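PDB 4LIH: gamma-glutamyl-gamma-aminobutyraldehyde dehydrogenase, which probably catalyses the NAD(P)+-dependent oxidation of aldehydes, gamma-glutamyl-gamma-aminobutyraldehyde among them, to the corresponding carboxylic acids. Local coordinates for residues A74-D79 and I220-F225; K119-T124 and L342-S347; P285-L290 and A437-N442; N428-G433 and G475-G480. All coordinates share one frame; numbering follows the deposited sequence.

Contact 1. Residues A74-D79 and I220-F225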
loop_
_atom_site.group_PDB
_atom_site.type_symbol
_atom_site.label_atom_id
_atom_site.label_comp_id
_atom_site.label_asym_id
_atom_site.label_seq_id
_atom_site.Cartn_x
_atom_site.Cartn_y
_atom_site.Cartn_z
ATOM N N ALA A 74 6.293 -30.205 -13.786
ATOM C CA ALA A 74 6.114 -28.869 -13.229
ATOM C C ALA A 74 6.578 -27.788 -14.188
ATOM O O ALA A 74 5.916 -26.733 -14.373
ATOM C CB ALA A 74 6.886 -28.789 -11.944
ATOM N N ARG A 75 7.765 -28.024 -14.744
ATOM C CA ARG A 75 8.392 -27.131 -15.711
ATOM C C ARG A 75 7.495 -27.042 -16.942
ATOM O O ARG A 75 7.216 -25.944 -17.463
ATOM C CB ARG A 75 9.778 -27.648 -16.095
ATOM C CG ARG A 75 10.441 -26.926 -17.276
ATOM C CD ARG A 75 10.383 -25.392 -17.109
ATOM N NE ARG A 75 11.092 -25.064 -15.933
ATOM C CZ ARG A 75 11.049 -23.933 -15.236
ATOM N NH1 ARG A 75 10.319 -22.877 -15.580
ATOM N NH2 ARG A 75 11.766 -23.904 -14.142
ATOM N N ARG A 76 7.023 -28.201 -17.397
ATOM C CA ARG A 76 6.221 -28.237 -18.616
ATOM C C ARG A 76 4.940 -27.455 -18.403
ATOM O O ARG A 76 4.564 -26.602 -19.227
ATOM C CB ARG A 76 5.881 -29.674 -18.991
ATOM C CG ARG A 76 5.100 -29.798 -20.291
ATOM C CD ARG A 76 4.386 -31.142 -20.366
ATOM N NE ARG A 76 3.321 -31.196 -19.368
ATOM C CZ ARG A 76 3.133 -32.177 -18.484
ATOM N NH1 ARG A 76 3.955 -33.231 -18.423
ATOM N NH2 ARG A 76 2.103 -32.091 -17.644
ATOM N N ALA A 77 4.307 -27.695 -17.264
ATOM C CA ALA A 77 3.023 -27.071 -16.998
ATOM C C ALA A 77 3.165 -25.561 -16.792
ATOM O O ALA A 77 2.276 -24.822 -17.198
ATOM C CB ALA A 77 2.355 -27.689 -15.788
ATOM N N PHE A 78 4.249 -25.125 -16.143
ATOM C CA PHE A 78 4.448 -23.690 -15.963
ATOM C C PHE A 78 4.693 -22.967 -17.304
ATOM O O PHE A 78 4.087 -21.926 -17.620
ATOM C CB PHE A 78 5.618 -23.384 -15.044
ATOM C CG PHE A 78 5.781 -21.928 -14.797
ATOM C CD1 PHE A 78 4.941 -21.262 -13.920
ATOM C CD2 PHE A 78 6.756 -21.196 -15.481
ATOM C CE1 PHE A 78 5.070 -19.900 -13.743
ATOM C CE2 PHE A 78 6.867 -19.859 -15.318
ATOM C CZ PHE A 78 6.055 -19.215 -14.412
ATOM N N ASP A 79 5.611 -23.532 -18.074
ATOM C CA ASP A 79 6.013 -22.907 -19.337
ATOM C C ASP A 79 4.851 -22.909 -20.330
ATOM O O ASP A 79 4.784 -22.023 -21.200
ATOM C CB ASP A 79 7.284 -23.572 -19.918
ATOM C CG ASP A 79 8.531 -23.306 -19.078
ATOM O OD1 ASP A 79 8.619 -22.325 -18.317
ATOM O OD2 ASP A 79 9.506 -24.088 -19.167
ATOM N N ILE A 220 -6.696 -28.581 -10.325
ATOM C CA ILE A 220 -5.305 -28.116 -10.444
ATOM C C ILE A 220 -4.683 -28.956 -11.553
ATOM O O ILE A 220 -4.695 -30.197 -11.468
ATOM C CB ILE A 220 -4.538 -28.255 -9.117
ATOM C CG1 ILE A 220 -5.184 -27.410 -8.020
ATOM C CG2 ILE A 220 -3.068 -27.889 -9.316
ATOM C CD1 ILE A 220 -4.774 -25.955 -8.105
ATOM N N PRO A 221 -4.171 -28.305 -12.611
ATOM C CA PRO A 221 -3.759 -29.128 -13.771
ATOM C C PRO A 221 -2.604 -30.110 -13.485
ATOM O O PRO A 221 -1.814 -29.930 -12.527
ATOM C CB PRO A 221 -3.381 -28.084 -14.834
ATOM C CG PRO A 221 -4.059 -26.827 -14.421
ATOM C CD PRO A 221 -4.152 -26.850 -12.913
ATOM N N ALA A 222 -2.525 -31.144 -14.311
ATOM C CA ALA A 222 -1.465 -32.127 -14.210
ATOM C C ALA A 222 -0.129 -31.408 -14.197
ATOM O O ALA A 222 0.146 -30.507 -15.029
ATOM C CB ALA A 222 -1.506 -33.089 -15.372
ATOM N N GLY A 223 0.686 -31.781 -13.227
ATOM C CA GLY A 223 2.019 -31.237 -13.118
ATOM C C GLY A 223 2.180 -29.986 -12.274
ATOM O O GLY A 223 3.300 -29.636 -11.911
ATOM N N VAL A 224 1.079 -29.325 -11.945
ATOM C CA VAL A 224 1.120 -28.054 -11.203
ATOM C C VAL A 224 1.323 -28.278 -9.691
ATOM O O VAL A 224 1.948 -27.425 -8.987
ATOM C CB VAL A 224 -0.128 -27.238 -11.541
ATOM C CG1 VAL A 224 -0.272 -26.052 -10.573
ATOM C CG2 VAL A 224 -0.077 -26.778 -12.999
ATOM N N PHE A 225 0.840 -29.443 -9.216
ATOM C CA PHE A 225 1.027 -29.857 -7.830
ATOM C C PHE A 225 1.368 -31.348 -7.780
ATOM O O PHE A 225 0.556 -32.175 -8.154
ATOM C CB PHE A 225 -0.164 -29.494 -6.934
ATOM C CG PHE A 225 0.081 -29.755 -5.449
ATOM C CD1 PHE A 225 1.112 -29.131 -4.745
ATOM C CD2 PHE A 225 -0.720 -30.654 -4.770
ATOM C CE1 PHE A 225 1.295 -29.398 -3.387
ATOM C CE2 PHE A 225 -0.521 -30.955 -3.453
ATOM C CZ PHE A 225 0.493 -30.315 -2.742
#
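A74 and A77, one helical turn apart on helix 64-80, rest against the G223 backbone and V224, in the loop that closes a beta-alpha-beta crossover. Strand 195-199, helix 206-218 and parallel strand 225-227 form this unit in the sheet of the Rossmann-like coenzyme-binding part of the aldehyde dehydrogenase fold. The small side chains allow a close approach: the CA atoms of A74 and G223 are 4.7 Å apart. At G223 (phi 91°) a CB would press on A222 O and come close to A77 CB. V224 holds CG1 anti to its backbone N (chi1 168°), which leaves CG2 beside that N, facing the helix; this branch meets A77 CB at 3.8 Å, while A77 CB also lies 3.7 Å from A222 O. R76 is at the exposed margin. Its chain leaves with CG anti to the backbone N and bends at chi3 (68°), bringing the guanidinium edge to A222 O. There NH2 stays 3.6 Å from that oxygen, with no hydrogen bond across the contact, and its salt bridge is with D33. G223 O accepts from N226 ND2 and also takes a CA-H...O contact from A74 CA at 3.2 Å.

Contact 2. Residues K119-T124 and L342-S347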
loop_
_atom_site.group_PDB
_atom_site.type_symbol
_atom_site.label_atom_id
_atom_site.label_comp_id
_atom_site.label_asym_id
_atom_site.label_seq_id
_atom_site.Cartn_x
_atom_site.Cartn_y
_atom_site.Cartn_z
ATOM N N LYS A 119 -0.178 -36.899 16.466
ATOM C CA LYS A 119 -0.816 -35.671 16.906
ATOM C C LYS A 119 -2.263 -35.859 17.367
ATOM O O LYS A 119 -3.055 -36.441 16.634
ATOM C CB LYS A 119 -0.763 -34.706 15.732
ATOM C CG LYS A 119 0.654 -34.278 15.354
ATOM C CD LYS A 119 0.655 -33.659 13.944
ATOM C CE LYS A 119 -0.199 -32.409 13.829
ATOM N NZ LYS A 119 0.512 -31.171 14.254
ATOM N N PRO A 120 -2.627 -35.356 18.569
ATOM C CA PRO A 120 -3.990 -35.604 19.041
ATOM C C PRO A 120 -5.080 -35.329 17.963
ATOM O O PRO A 120 -5.011 -34.319 17.241
ATOM C CB PRO A 120 -4.117 -34.634 20.222
ATOM C CG PRO A 120 -2.722 -34.544 20.785
ATOM C CD PRO A 120 -1.845 -34.562 19.536
ATOM N N ILE A 121 -6.106 -36.187 17.902
ATOM C CA ILE A 121 -7.208 -36.025 16.992
ATOM C C ILE A 121 -8.038 -34.760 17.313
ATOM O O ILE A 121 -8.592 -34.153 16.407
ATOM C CB ILE A 121 -8.093 -37.330 16.938
ATOM C CG1 ILE A 121 -9.104 -37.299 15.774
ATOM C CG2 ILE A 121 -8.790 -37.580 18.250
ATOM C CD1 ILE A 121 -8.479 -37.476 14.391
ATOM N N GLY A 122 -8.067 -34.349 18.580
ATOM C CA GLY A 122 -8.738 -33.118 18.988
ATOM C C GLY A 122 -8.001 -31.901 18.388
ATOM O O GLY A 122 -8.597 -30.840 18.159
ATOM N N ASP A 123 -6.700 -32.041 18.163
ATOM C CA ASP A 123 -5.880 -31.019 17.524
ATOM C C ASP A 123 -6.005 -31.006 15.994
ATOM O O ASP A 123 -6.193 -29.945 15.363
ATOM C CB ASP A 123 -4.392 -31.235 17.905
ATOM C CG ASP A 123 -4.074 -30.966 19.422
ATOM O OD1 ASP A 123 -4.940 -30.489 20.198
ATOM O OD2 ASP A 123 -2.886 -31.151 19.820
ATOM N N THR A 124 -5.858 -32.179 15.368
ATOM C CA THR A 124 -5.850 -32.263 13.891
ATOM C C THR A 124 -7.168 -31.876 13.235
ATOM O O THR A 124 -7.181 -31.303 12.141
ATOM C CB THR A 124 -5.383 -33.627 13.348
ATOM O OG1 THR A 124 -6.258 -34.684 13.788
ATOM C CG2 THR A 124 -3.959 -33.884 13.766
ATOM N N LEU A 342 -5.759 -40.958 19.329
ATOM C CA LEU A 342 -7.059 -41.263 18.748
ATOM C C LEU A 342 -8.232 -40.915 19.665
ATOM O O LEU A 342 -9.387 -40.901 19.204
ATOM C CB LEU A 342 -7.157 -42.735 18.326
ATOM C CG LEU A 342 -6.307 -43.121 17.113
ATOM C CD1 LEU A 342 -6.344 -44.624 16.878
ATOM C CD2 LEU A 342 -6.758 -42.359 15.872
ATOM N N ASP A 343 -7.917 -40.612 20.936
ATOM C CA ASP A 343 -8.902 -40.242 21.943
ATOM C C ASP A 343 -9.086 -38.724 21.951
ATOM O O ASP A 343 -8.126 -37.977 22.218
ATOM C CB ASP A 343 -8.416 -40.723 23.320
ATOM C CG ASP A 343 -9.424 -40.467 24.445
ATOM O OD1 ASP A 343 -10.253 -39.523 24.378
ATOM O OD2 ASP A 343 -9.321 -41.216 25.428
ATOM N N PRO A 344 -10.308 -38.256 21.678
ATOM C CA PRO A 344 -10.539 -36.802 21.591
ATOM C C PRO A 344 -10.330 -35.999 22.857
ATOM O O PRO A 344 -10.281 -34.783 22.761
ATOM C CB PRO A 344 -12.005 -36.666 21.123
ATOM C CG PRO A 344 -12.472 -38.026 20.792
ATOM C CD PRO A 344 -11.475 -39.050 21.244
ATOM N N SER A 345 -10.211 -36.639 24.019
ATOM C CA SER A 345 -9.996 -35.901 25.251
ATOM C C SER A 345 -8.525 -35.680 25.512
ATOM O O SER A 345 -8.187 -35.013 26.483
ATOM C CB SER A 345 -10.586 -36.645 26.461
ATOM O OG SER A 345 -9.928 -37.887 26.692
ATOM N N VAL A 346 -7.641 -36.271 24.697
ATOM C CA VAL A 346 -6.190 -36.214 24.978
ATOM C C VAL A 346 -5.529 -34.955 24.416
ATOM O O VAL A 346 -5.717 -34.610 23.242
ATOM C CB VAL A 346 -5.463 -37.472 24.457
ATOM C CG1 VAL A 346 -3.958 -37.276 24.430
ATOM C CG2 VAL A 346 -5.802 -38.678 25.330
ATOM N N SER A 347 -4.725 -34.296 25.250
ATOM C CA SER A 347 -4.060 -33.049 24.887
ATOM C C SER A 347 -2.591 -33.189 24.517
ATOM O O SER A 347 -2.045 -32.247 23.927
ATOM C CB SER A 347 -4.142 -32.038 26.024
ATOM O OG SER A 347 -5.473 -31.632 26.216
HETATM O O HOH W 1 -7.229 -35.583 21.033
HETATM O O HOH W 2 -4.136 -30.229 22.739
HETATM O O HOH W 3 -1.133 -31.201 21.637
#
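I121 turns CG1 anti to its backbone N (chi1 -168°), and this leaves CG2 in the crowded position between N and the carbonyl carbon, from where the methyl meets L342 O at 3.5 Å. The same methyl, I121 CG2, also lies 4.3 Å from P344 CD. In this aldehyde dehydrogenase fold the N-terminal end of helix 121-142, with P120 at the N-cap position, meets a type I beta turn from D343 to V346. The P120 ring lies against backbone carbonyls instead, its CB 3.4 Å from V346 O. No direct hydrogen bond crosses the contact; water does the joining. One water accepts from G122 N, in the first turn of the helix, at 2.9 Å, and donates to both D343 O and V346 O. Two more waters lie between the D123 carboxylate and S347 O. L14 and W17 of helix 14-23 border this interface, which joins a helix of the coenzyme-binding part, as in relatives, to a loop between helices 319-333 and 354-370. D343, its CG anti to N, also bonds within its own turn, forming an Asx turn: its OD1 accepts S345 N at 2.9 Å, nearly straight at 170°, and S345 OG also donates to this oxygen from the same face of the carboxylate plane.

Contact 3. Residues P285-L290 and A437-N442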
loop_
_atom_site.group_PDB
_atom_site.type_symbol
_atom_site.label_atom_id
_atom_site.label_comp_id
_atom_site.label_asym_id
_atom_site.label_seq_id
_atom_site.Cartn_x
_atom_site.Cartn_y
_atom_site.Cartn_z
ATOM N N PRO A 285 5.466 -9.067 36.894
ATOM C CA PRO A 285 4.579 -8.986 38.088
ATOM C C PRO A 285 3.184 -8.377 37.826
ATOM O O PRO A 285 2.182 -8.807 38.433
ATOM C CB PRO A 285 5.372 -8.096 39.030
ATOM C CG PRO A 285 6.801 -8.318 38.644
ATOM C CD PRO A 285 6.762 -8.421 37.139
ATOM N N ASP A 286 3.106 -7.411 36.902
ATOM C CA ASP A 286 1.824 -6.804 36.579
ATOM C C ASP A 286 1.070 -7.504 35.432
ATOM O O ASP A 286 0.166 -6.923 34.836
ATOM C CB ASP A 286 1.983 -5.308 36.332
ATOM C CG ASP A 286 2.818 -4.988 35.099
ATOM O OD1 ASP A 286 3.153 -5.873 34.292
ATOM O OD2 ASP A 286 3.166 -3.826 34.965
ATOM N N CYS A 287 1.436 -8.748 35.130
ATOM C CA CYS A 287 0.677 -9.594 34.190
ATOM C C CYS A 287 -0.817 -9.478 34.484
ATOM O O CYS A 287 -1.198 -9.630 35.649
ATOM C CB CYS A 287 1.142 -11.032 34.375
ATOM S SG CYS A 287 0.270 -12.298 33.461
ATOM N N PRO A 288 -1.666 -9.183 33.456
ATOM C CA PRO A 288 -3.084 -8.963 33.754
ATOM C C PRO A 288 -3.816 -10.158 34.376
ATOM O O PRO A 288 -4.673 -9.954 35.206
ATOM C CB PRO A 288 -3.708 -8.554 32.393
ATOM C CG PRO A 288 -2.731 -8.926 31.345
ATOM C CD PRO A 288 -1.398 -9.230 32.001
ATOM N N ASP A 289 -3.452 -11.390 34.028
ATOM C CA ASP A 289 -4.193 -12.573 34.487
ATOM C C ASP A 289 -3.204 -13.722 34.594
ATOM O O ASP A 289 -2.851 -14.311 33.597
ATOM C CB ASP A 289 -5.308 -12.882 33.493
ATOM C CG ASP A 289 -6.100 -14.150 33.838
ATOM O OD1 ASP A 289 -5.670 -14.971 34.671
ATOM O OD2 ASP A 289 -7.178 -14.323 33.229
ATOM N N LEU A 290 -2.760 -13.996 35.814
ATOM C CA LEU A 290 -1.656 -14.930 36.086
ATOM C C LEU A 290 -2.050 -16.390 35.832
ATOM O O LEU A 290 -1.194 -17.231 35.498
ATOM C CB LEU A 290 -1.191 -14.759 37.522
ATOM C CG LEU A 290 0.247 -15.084 37.871
ATOM C CD1 LEU A 290 1.234 -14.116 37.199
ATOM C CD2 LEU A 290 0.346 -14.999 39.383
ATOM N N ALA A 437 7.477 -13.602 23.638
ATOM C CA ALA A 437 6.273 -13.005 24.253
ATOM C C ALA A 437 6.555 -12.251 25.530
ATOM O O ALA A 437 7.583 -12.501 26.171
ATOM C CB ALA A 437 5.273 -14.097 24.521
ATOM N N VAL A 438 5.679 -11.279 25.863
ATOM C CA VAL A 438 5.754 -10.558 27.118
ATOM C C VAL A 438 4.349 -10.399 27.703
ATOM O O VAL A 438 3.380 -10.203 26.960
ATOM C CB VAL A 438 6.481 -9.184 27.018
ATOM C CG1 VAL A 438 5.829 -8.257 25.984
ATOM C CG2 VAL A 438 6.617 -8.589 28.402
ATOM N N TRP A 439 4.256 -10.586 29.023
ATOM C CA TRP A 439 2.977 -10.437 29.739
ATOM C C TRP A 439 3.059 -9.298 30.725
ATOM O O TRP A 439 3.816 -9.375 31.707
ATOM C CB TRP A 439 2.578 -11.711 30.490
ATOM C CG TRP A 439 2.393 -12.919 29.597
ATOM C CD1 TRP A 439 3.376 -13.578 28.922
ATOM C CD2 TRP A 439 1.154 -13.562 29.228
ATOM N NE1 TRP A 439 2.851 -14.598 28.220
ATOM C CE2 TRP A 439 1.485 -14.600 28.344
ATOM C CE3 TRP A 439 -0.191 -13.365 29.573
ATOM C CZ2 TRP A 439 0.526 -15.489 27.830
ATOM C CZ3 TRP A 439 -1.156 -14.210 29.034
ATOM C CH2 TRP A 439 -0.792 -15.256 28.153
ATOM N N THR A 440 2.236 -8.270 30.497
ATOM C CA THR A 440 2.223 -7.060 31.299
ATOM C C THR A 440 0.933 -6.291 31.042
ATOM O O THR A 440 0.406 -6.283 29.923
ATOM C CB THR A 440 3.434 -6.141 31.014
ATOM O OG1 THR A 440 3.387 -5.001 31.878
ATOM C CG2 THR A 440 3.479 -5.661 29.533
ATOM N N SER A 441 0.435 -5.632 32.097
ATOM C CA SER A 441 -0.730 -4.780 31.985
ATOM C C SER A 441 -0.381 -3.346 31.577
ATOM O O SER A 441 -1.278 -2.558 31.286
ATOM C CB SER A 441 -1.524 -4.789 33.318
ATOM O OG SER A 441 -0.697 -4.309 34.364
ATOM N N ASN A 442 0.908 -3.008 31.558
ATOM C CA ASN A 442 1.365 -1.630 31.426
ATOM C C ASN A 442 1.555 -1.286 29.957
ATOM O O ASN A 442 2.227 -2.002 29.252
ATOM C CB ASN A 442 2.685 -1.431 32.171
ATOM C CG ASN A 442 3.152 0.008 32.174
ATOM O OD1 ASN A 442 3.831 0.462 31.259
ATOM N ND2 ASN A 442 2.780 0.750 33.213
#
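This mixed polar and apolar contact joins the loop after strand 280-283 to the end of the neighbouring parallel strand 435-439 and the residues that follow it, with D286 and T440 as its principal polar pair. The two side chains run side by side and point the same way. D286 sets CG between its backbone N and carbonyl carbon (chi1 66°), which turns the carboxylate to T440; T440 OG1 donates to D286 OD1 over 2.6 Å, meeting it on the syn side but 30° out of the carboxylate plane. The same hydroxyl oxygen accepts N442 N at 3.2 Å, the bond of an ST turn, so OG1 serves both its own turn and the contact. S441 OG donates to D286 O at 2.8 Å, in the carbonyl plane and on a lone pair, while S441 N makes a weak bond to the same oxygen.

Each segment passes from a strand into a helix, the repeating connection of a parallel alpha/beta sheet, here in the part that corresponds to the catalytic domain of aldehyde dehydrogenases. D289 caps helix 290-302, and N442 caps helix 443-452 through OD1 to T445 N. Toward helix 290-302, where C287 and W439 both touch A293, C287 holds SG anti to its backbone N, 3.8 Å from W439 CB. That sulfur also lies obliquely to the six-membered ring of W439, whose NE1 is bonded to N281 OD1. P288 CD approaches T440 C at 3.9 Å. S441 packs on N442 of a third subunit and N442 on its S441, and the S441 backbone hydrogen-bonds to that chain.

Contact 4. Residues N428-G433 and G475-G480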
loop_
_atom_site.group_PDB
_atom_site.type_symbol
_atom_site.label_atom_id
_atom_site.label_comp_id
_atom_site.label_asym_id
_atom_site.label_seq_id
_atom_site.Cartn_x
_atom_site.Cartn_y
_atom_site.Cartn_z
ATOM N N ASN A 428 17.011 -12.045 24.344
ATOM C CA ASN A 428 17.685 -11.843 23.059
ATOM C C ASN A 428 19.030 -12.562 22.962
ATOM O O ASN A 428 19.661 -12.512 21.920
ATOM C CB ASN A 428 17.921 -10.361 22.804
ATOM C CG ASN A 428 16.651 -9.617 22.444
ATOM O OD1 ASN A 428 15.731 -10.179 21.861
ATOM N ND2 ASN A 428 16.628 -8.319 22.745
ATOM N N ASP A 429 19.494 -13.161 24.056
ATOM C CA ASP A 429 20.837 -13.782 24.097
ATOM C C ASP A 429 20.724 -15.193 23.548
ATOM O O ASP A 429 20.743 -16.180 24.298
ATOM C CB ASP A 429 21.392 -13.827 25.505
ATOM C CG ASP A 429 22.867 -14.283 25.575
ATOM O OD1 ASP A 429 23.602 -14.320 24.547
ATOM O OD2 ASP A 429 23.284 -14.575 26.712
ATOM N N THR A 430 20.608 -15.269 22.239
ATOM C CA THR A 430 20.411 -16.519 21.550
ATOM C C THR A 430 20.688 -16.290 20.061
ATOM O O THR A 430 20.499 -15.176 19.565
ATOM C CB THR A 430 18.985 -17.079 21.784
ATOM O OG1 THR A 430 18.833 -18.287 21.065
ATOM C CG2 THR A 430 17.917 -16.114 21.354
ATOM N N GLU A 431 21.098 -17.337 19.346
ATOM C CA GLU A 431 21.222 -17.261 17.894
ATOM C C GLU A 431 19.879 -17.437 17.192
ATOM O O GLU A 431 19.794 -17.218 16.005
ATOM C CB GLU A 431 22.258 -18.272 17.352
ATOM C CG GLU A 431 23.696 -17.783 17.494
ATOM C CD GLU A 431 23.902 -16.320 17.057
ATOM O OE1 GLU A 431 23.842 -15.995 15.803
ATOM O OE2 GLU A 431 24.088 -15.463 17.986
ATOM N N TYR A 432 18.862 -17.861 17.937
ATOM C CA TYR A 432 17.515 -17.998 17.400
ATOM C C TYR A 432 16.738 -16.660 17.452
ATOM O O TYR A 432 17.172 -15.699 18.120
ATOM C CB TYR A 432 16.778 -19.070 18.177
ATOM C CG TYR A 432 17.321 -20.454 17.956
ATOM C CD1 TYR A 432 17.329 -21.010 16.682
ATOM C CD2 TYR A 432 17.829 -21.196 18.999
ATOM C CE1 TYR A 432 17.797 -22.291 16.463
ATOM C CE2 TYR A 432 18.294 -22.505 18.786
ATOM C CZ TYR A 432 18.270 -23.045 17.545
ATOM O OH TYR A 432 18.742 -24.362 17.379
ATOM N N GLY A 433 15.607 -16.605 16.756
ATOM C CA GLY A 433 14.778 -15.407 16.737
ATOM C C GLY A 433 13.441 -15.625 16.071
ATOM O O GLY A 433 13.013 -14.810 15.242
ATOM N N GLY A 475 11.876 -16.101 10.877
ATOM C CA GLY A 475 12.980 -15.816 11.744
ATOM C C GLY A 475 13.677 -14.464 11.586
ATOM O O GLY A 475 13.682 -13.870 10.523
ATOM N N TYR A 476 14.185 -13.982 12.712
ATOM C CA TYR A 476 15.397 -13.160 12.790
ATOM C C TYR A 476 16.552 -14.132 12.968
ATOM O O TYR A 476 16.361 -15.284 13.439
ATOM C CB TYR A 476 15.358 -12.268 14.023
ATOM C CG TYR A 476 14.507 -11.028 13.954
ATOM C CD1 TYR A 476 13.192 -11.023 13.398
ATOM C CD2 TYR A 476 14.987 -9.838 14.516
ATOM C CE1 TYR A 476 12.423 -9.860 13.413
ATOM C CE2 TYR A 476 14.224 -8.715 14.505
ATOM C CZ TYR A 476 12.938 -8.730 13.999
ATOM O OH TYR A 476 12.227 -7.571 13.975
ATOM N N LYS A 477 17.753 -13.680 12.621
ATOM C CA LYS A 477 18.984 -14.419 12.964
ATOM C C LYS A 477 18.983 -15.841 12.359
ATOM O O LYS A 477 18.777 -15.945 11.164
ATOM C CB LYS A 477 19.245 -14.406 14.478
ATOM C CG LYS A 477 19.449 -12.982 15.044
ATOM C CD LYS A 477 19.904 -12.993 16.490
ATOM C CE LYS A 477 18.810 -12.948 17.480
ATOM N NZ LYS A 477 19.254 -12.718 18.928
ATOM N N GLN A 478 19.199 -16.903 13.130
ATOM C CA GLN A 478 19.315 -18.236 12.559
ATOM C C GLN A 478 18.017 -19.024 12.637
ATOM O O GLN A 478 18.053 -20.264 12.609
ATOM C CB GLN A 478 20.460 -19.012 13.242
ATOM C CG GLN A 478 21.738 -18.228 13.168
ATOM C CD GLN A 478 22.983 -19.074 13.214
ATOM O OE1 GLN A 478 23.014 -20.224 12.711
ATOM N NE2 GLN A 478 24.037 -18.511 13.812
ATOM N N SER A 479 16.881 -18.344 12.806
ATOM C CA SER A 479 15.575 -19.051 12.801
ATOM C C SER A 479 14.895 -19.034 11.434
ATOM O O SER A 479 13.725 -19.437 11.312
ATOM C CB SER A 479 14.615 -18.527 13.864
ATOM O OG SER A 479 15.034 -18.841 15.189
ATOM N N GLY A 480 15.613 -18.604 10.402
ATOM C CA GLY A 480 15.113 -18.692 9.002
ATOM C C GLY A 480 15.079 -17.343 8.329
ATOM O O GLY A 480 15.188 -16.327 8.979
#
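G433 and S479 mark the tight side of this contact, whereas the E431 side chain lies at its exposed rim. G433 N donates to S479 OG at 2.8 Å and 172°. That hydroxyl is held by a second bond, to G276 O, and also sits at the ring edge of Y432, near the ring plane. Immediately beside it, Y476 N donates to G433 O at 2.9 Å, from above the carbonyl plane rather than on a lone pair. The CA atoms of G433 and Y476 are only 4.6 Å apart, a spacing that the bare glycine permits. K477 stretches along the other loop, bends at chi3 (-91°) and donates through NZ to T430 O at 2.8 Å, nearly along the C=O axis. Q478 N reaches E431 O at 3.0 Å, while Q478 O is buried by the contact with no polar partner in the model.

The first loop leads from helix 420-428 into strand 435-439 of the aldehyde dehydrogenase fold; the second belongs to the long connection between strands 457-460 and 494-502. The predicted active site is close: the E274 side chain is about 6 Å from G475, and S479 shares a backbone hydrogen bond with L275. Y476 OH is hydrogen-bonded to E164 of a second subunit.

On the loose side, the side chain of E431, an exposed residue, is reached by a single longer bond. Q478 NE2 meets the anti lone pair of E431 OE1 at 3.2 Å, with that oxygen close to the amide plane. Carboxylate and amide planes there are turned 73° apart.

Followed from the N terminus, the chain opens contact 1 on helix 64-80 and contact 2 at helix 121-142 before contact 1 closes at 220-225, so these two loops cross. Contact 3 opens at 285-290, contact 2 closes at 342-347, contact 4 opens at 428-433, contact 3 closes at 437-442 and contact 4 closes at 475-480; contacts 2 and 3, then 3 and 4, therefore cross as well, and none nests. By analogy with relatives, contact 1 lies within the coenzyme-binding part, contacts 3 and 4 probably within the catalytic part, and contact 2 between the two. Contacts 1 and 3 lie on opposite sides of the chain's centre, their centres 50 Å apart.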